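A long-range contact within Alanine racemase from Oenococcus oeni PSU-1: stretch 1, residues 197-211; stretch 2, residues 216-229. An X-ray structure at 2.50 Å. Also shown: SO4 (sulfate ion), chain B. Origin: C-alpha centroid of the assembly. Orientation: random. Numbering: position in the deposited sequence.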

# COMPACT_ATOMS: atom_id res chain seq x y z
N ASP A 197 23.58 35.76 31.24
CA ASP A 197 22.35 35.98 32.01
C ASP A 197 21.55 34.68 31.95
O ASP A 197 21.13 34.26 30.90
CB ASP A 197 21.56 37.16 31.44
CG ASP A 197 20.21 37.37 32.13
OD1 ASP A 197 19.72 36.48 32.86
OD2 ASP A 197 19.61 38.45 31.91
N PRO A 198 21.37 34.01 33.09
CA PRO A 198 20.75 32.70 33.14
C PRO A 198 19.28 32.65 32.74
O PRO A 198 18.74 31.56 32.50
CB PRO A 198 20.87 32.34 34.63
CG PRO A 198 20.82 33.68 35.30
CD PRO A 198 21.72 34.48 34.44
N SER A 199 18.60 33.78 32.73
CA SER A 199 17.23 33.79 32.28
C SER A 199 17.13 33.56 30.74
O SER A 199 16.04 33.40 30.23
CB SER A 199 16.56 35.10 32.65
OG SER A 199 17.33 36.12 32.09
N LEU A 200 18.26 33.55 30.03
CA LEU A 200 18.30 33.24 28.61
C LEU A 200 18.43 31.71 28.29
O LEU A 200 18.41 31.29 27.12
CB LEU A 200 19.49 33.99 28.00
CG LEU A 200 19.52 35.52 28.11
CD1 LEU A 200 20.83 36.10 27.51
CD2 LEU A 200 18.29 36.20 27.42
N PHE A 201 18.56 30.88 29.31
CA PHE A 201 18.84 29.49 29.05
C PHE A 201 17.59 28.75 28.62
O PHE A 201 16.55 28.91 29.21
CB PHE A 201 19.47 28.81 30.27
CG PHE A 201 20.92 29.19 30.53
CD1 PHE A 201 21.79 29.48 29.49
CD2 PHE A 201 21.40 29.23 31.83
CE1 PHE A 201 23.11 29.82 29.74
CE2 PHE A 201 22.73 29.57 32.11
CZ PHE A 201 23.59 29.87 31.07
N SER A 202 17.69 27.96 27.57
CA SER A 202 16.59 27.10 27.21
C SER A 202 17.12 25.73 26.95
O SER A 202 17.90 25.53 26.02
CB SER A 202 15.85 27.59 25.94
OG SER A 202 14.78 26.70 25.65
N MET A 203 16.63 24.78 27.73
CA MET A 203 17.19 23.45 27.73
C MET A 203 16.20 22.36 27.33
O MET A 203 16.64 21.34 26.81
CB MET A 203 17.80 23.14 29.15
CG MET A 203 19.08 23.98 29.46
SD MET A 203 19.92 23.66 31.03
CE MET A 203 20.75 22.17 30.63
N ALA A 204 14.90 22.57 27.59
CA ALA A 204 13.91 21.49 27.63
C ALA A 204 13.00 21.38 26.40
O ALA A 204 12.12 22.22 26.19
CB ALA A 204 13.05 21.65 28.85
N ASN A 205 13.20 20.31 25.62
CA ASN A 205 12.21 19.89 24.59
C ASN A 205 11.10 19.16 25.29
O ASN A 205 11.02 19.22 26.51
CB ASN A 205 12.84 19.02 23.51
CG ASN A 205 13.33 17.69 24.04
OD1 ASN A 205 12.98 17.27 25.15
ND2 ASN A 205 14.16 17.01 23.23
N SER A 206 10.21 18.52 24.53
CA SER A 206 8.99 17.94 25.10
C SER A 206 9.32 16.87 26.11
O SER A 206 8.69 16.75 27.16
CB SER A 206 8.09 17.33 24.00
OG SER A 206 7.27 18.28 23.32
N ALA A 207 10.26 16.03 25.73
CA ALA A 207 10.60 14.85 26.48
C ALA A 207 11.31 15.27 27.81
O ALA A 207 10.99 14.76 28.90
CB ALA A 207 11.48 13.92 25.60
N THR A 208 12.22 16.24 27.70
CA THR A 208 12.86 16.82 28.82
C THR A 208 11.80 17.39 29.74
O THR A 208 11.82 17.13 30.96
CB THR A 208 13.86 17.88 28.43
OG1 THR A 208 14.68 17.39 27.36
CG2 THR A 208 14.78 18.20 29.61
N CYS A 209 10.84 18.11 29.19
CA CYS A 209 9.79 18.67 30.06
C CYS A 209 9.02 17.57 30.79
O CYS A 209 8.69 17.70 31.99
CB CYS A 209 8.82 19.56 29.26
SG CYS A 209 9.49 21.13 28.67
N ILE A 210 8.69 16.50 30.07
CA ILE A 210 7.78 15.51 30.66
C ILE A 210 8.48 14.69 31.75
O ILE A 210 8.09 14.77 32.90
CB ILE A 210 7.17 14.53 29.62
CG1 ILE A 210 6.27 15.28 28.62
CG2 ILE A 210 6.41 13.40 30.33
CD1 ILE A 210 5.94 14.49 27.43
N TRP A 211 9.53 13.96 31.37
CA TRP A 211 10.20 12.99 32.24
C TRP A 211 11.43 13.48 33.06
O TRP A 211 12.03 12.67 33.72
CB TRP A 211 10.58 11.74 31.43
CG TRP A 211 9.37 11.00 30.95
CD1 TRP A 211 8.51 10.24 31.70
CD2 TRP A 211 8.82 11.04 29.63
NE1 TRP A 211 7.47 9.77 30.90
CE2 TRP A 211 7.64 10.26 29.64
CE3 TRP A 211 9.22 11.65 28.44
CZ2 TRP A 211 6.87 10.05 28.50
CZ3 TRP A 211 8.46 11.44 27.31
CH2 TRP A 211 7.29 10.65 27.35
N PRO A 216 16.94 19.34 39.10
CA PRO A 216 17.33 20.76 39.25
C PRO A 216 18.45 21.20 38.32
O PRO A 216 18.68 22.39 38.17
CB PRO A 216 17.82 20.83 40.69
CG PRO A 216 17.16 19.68 41.38
CD PRO A 216 17.08 18.59 40.36
N ARG A 217 19.14 20.24 37.72
CA ARG A 217 20.24 20.57 36.83
C ARG A 217 19.74 21.10 35.48
O ARG A 217 20.53 21.67 34.69
CB ARG A 217 21.09 19.33 36.58
CG ARG A 217 21.90 18.81 37.80
CD ARG A 217 22.65 17.51 37.46
NE ARG A 217 21.74 16.41 37.21
CZ ARG A 217 22.06 15.25 36.63
NH1 ARG A 217 23.28 15.02 36.23
NH2 ARG A 217 21.12 14.32 36.42
N ILE A 218 18.47 20.84 35.18
CA ILE A 218 17.86 21.31 33.95
C ILE A 218 17.21 22.66 34.24
O ILE A 218 16.42 22.79 35.18
CB ILE A 218 16.79 20.33 33.40
CG1 ILE A 218 17.32 18.89 33.30
CG2 ILE A 218 16.34 20.75 32.04
CD1 ILE A 218 18.44 18.70 32.30
N SER A 219 17.55 23.67 33.46
CA SER A 219 16.83 24.95 33.54
C SER A 219 15.52 24.91 32.72
O SER A 219 15.50 24.56 31.54
CB SER A 219 17.69 26.10 33.02
OG SER A 219 16.94 27.30 32.97
N PHE A 220 14.44 25.28 33.38
CA PHE A 220 13.17 25.41 32.73
C PHE A 220 12.84 26.88 32.53
O PHE A 220 11.69 27.27 32.34
CB PHE A 220 12.16 24.65 33.55
CG PHE A 220 12.46 23.18 33.59
CD1 PHE A 220 12.21 22.39 32.47
CD2 PHE A 220 13.09 22.62 34.68
CE1 PHE A 220 12.52 21.05 32.45
CE2 PHE A 220 13.41 21.27 34.69
CZ PHE A 220 13.12 20.48 33.56
N ALA A 221 13.89 27.68 32.49
CA ALA A 221 13.71 29.11 32.29
C ALA A 221 12.75 29.34 31.09
O ALA A 221 11.68 29.96 31.25
CB ALA A 221 15.06 29.81 32.09
N ALA A 222 13.13 28.81 29.93
CA ALA A 222 12.32 28.83 28.71
C ALA A 222 12.23 27.42 28.14
O ALA A 222 13.22 26.88 27.58
CB ALA A 222 12.90 29.75 27.67
N ILE A 223 11.05 26.83 28.30
CA ILE A 223 10.74 25.54 27.72
C ILE A 223 10.22 25.66 26.27
O ILE A 223 9.72 26.70 25.87
CB ILE A 223 9.79 24.74 28.61
CG1 ILE A 223 8.40 25.36 28.70
CG2 ILE A 223 10.40 24.57 30.00
CD1 ILE A 223 7.36 24.42 29.42
N ARG A 224 10.40 24.57 25.51
CA ARG A 224 10.12 24.51 24.07
C ARG A 224 9.24 23.33 23.71
O ARG A 224 9.66 22.46 22.98
CB ARG A 224 11.43 24.39 23.33
CG ARG A 224 12.15 25.69 23.24
CD ARG A 224 13.34 25.54 22.32
NE ARG A 224 14.43 25.26 23.22
CZ ARG A 224 15.32 24.29 23.14
NH1 ARG A 224 15.44 23.47 22.12
NH2 ARG A 224 16.17 24.22 24.12
N PRO A 225 8.02 23.27 24.24
CA PRO A 225 7.15 22.15 23.94
C PRO A 225 6.69 22.14 22.49
O PRO A 225 6.22 23.14 21.99
CB PRO A 225 5.97 22.38 24.86
CG PRO A 225 6.02 23.78 25.18
CD PRO A 225 7.41 24.17 25.22
N GLY A 226 6.91 21.02 21.81
CA GLY A 226 6.49 20.81 20.41
C GLY A 226 5.48 19.69 20.32
O GLY A 226 4.31 19.89 20.58
N GLN A 227 5.92 18.48 20.03
CA GLN A 227 5.01 17.40 19.77
C GLN A 227 4.02 17.16 20.85
O GLN A 227 2.94 16.58 20.59
CB GLN A 227 5.72 16.09 19.65
CG GLN A 227 6.55 15.90 18.49
CD GLN A 227 6.86 14.42 18.31
OE1 GLN A 227 8.03 14.05 18.20
NE2 GLN A 227 5.82 13.59 18.27
N LEU A 228 4.36 17.51 22.08
CA LEU A 228 3.47 17.21 23.18
C LEU A 228 2.25 18.11 23.17
O LEU A 228 1.31 17.89 23.97
CB LEU A 228 4.19 17.36 24.54
CG LEU A 228 4.44 18.76 25.12
CD1 LEU A 228 3.21 19.43 25.65
CD2 LEU A 228 5.47 18.63 26.25
N ILE A 229 2.29 19.16 22.36
CA ILE A 229 1.15 20.06 22.31
C ILE A 229 -0.12 19.33 21.90
O ILE A 229 -1.19 19.63 22.38
CB ILE A 229 1.38 21.18 21.32
CG1 ILE A 229 2.46 22.16 21.86
CG2 ILE A 229 0.08 21.86 21.09
CD1 ILE A 229 2.99 23.23 20.85
S SO4 B . 9.96 18.39 20.54
O1 SO4 B . 9.07 17.65 19.69
O2 SO4 B . 11.09 17.62 20.99
O3 SO4 B . 10.57 19.43 19.76
O4 SO4 B . 9.12 18.78 21.65

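The two stretches of this alanine racemase chain meet in a mixed contact, in which two short strand segments and the residues after them are tied by hydrogen bonds centred on Ser-202 and Arg-224, apolar side chains pack alongside, and a sulfate ion bridges the two stretches at one end; the two stretches bury 889 Å² between them, both sides summed. From Ser-202 to Ser-206 the register advances from Ala-222 to Pro-225, except that Met-203 lies nearest Ser-219. Backbone pairing is sparse: Arg-224 N donates to Ala-204 O at 3.0 Å, whereas the bond from Ala-222 N to Phe-201 O, at 3.5 Å, is weak.

Side chains supply much of the remaining polar link. The hydroxyl of Ser-202 both gives and receives: OG donates to Ala-222 O over a very short 2.5 Å and accepts from Arg-224 NE at 2.8 Å, a nearly straight bond (168°), and from Arg-224 NH2 at 3.2 Å. The guanidinium thus meets Ser-202 OG at its edge, with two nitrogens directed at one oxygen. Arg-224 NH2 also reaches Ser-202 O at 2.9 Å, but the 122° angle makes this bond weak. Although CA-to-CB of Arg-224 points sideways, the end of its side chain comes nearer, and the residue has 89 Å² covered by the other stretch.

Met-203 adds a less usual acceptor: Ser-219 N points almost straight at Met-203 SD (3.4 Å, 169°), a weak bond, while Met-203 CB packs on Ile-218 CG2 at 4.0 Å.

Ala-204 points toward the second stretch, its CB lying 3.7 Å from Phe-220 CE1 and 4.1 Å from Ile-223 CG2. Phe-220 leaves the backbone pointing away, yet its ring comes back to this alanine. Cys-209 SG packs against Ile-223 CB at 3.6 Å, and Ile-210 CG1 approaches Leu-228 CD2 at 4.2 Å, so the helix shares in the apolar packing.

The helix start is capped by Asn-205, whose OD1 accepts from Thr-208 N at 2.9 Å and from Thr-208 OG1 at 2.8 Å. Next to it, Ser-206 OG accepts from Leu-228 N at 3.3 Å and donates to sulfate O4 at 2.5 Å. The same O4 receives weak bonds from Ser-206 N (3.1 Å) and Gly-226 N (3.2 Å), and Gln-227 N donates to sulfate O1 at 3.3 Å. The ion, probably from the crystallisation liquor, therefore joins both stretches; an ideal CB on Gly-226 would lie only 3.1 Å from sulfate O3.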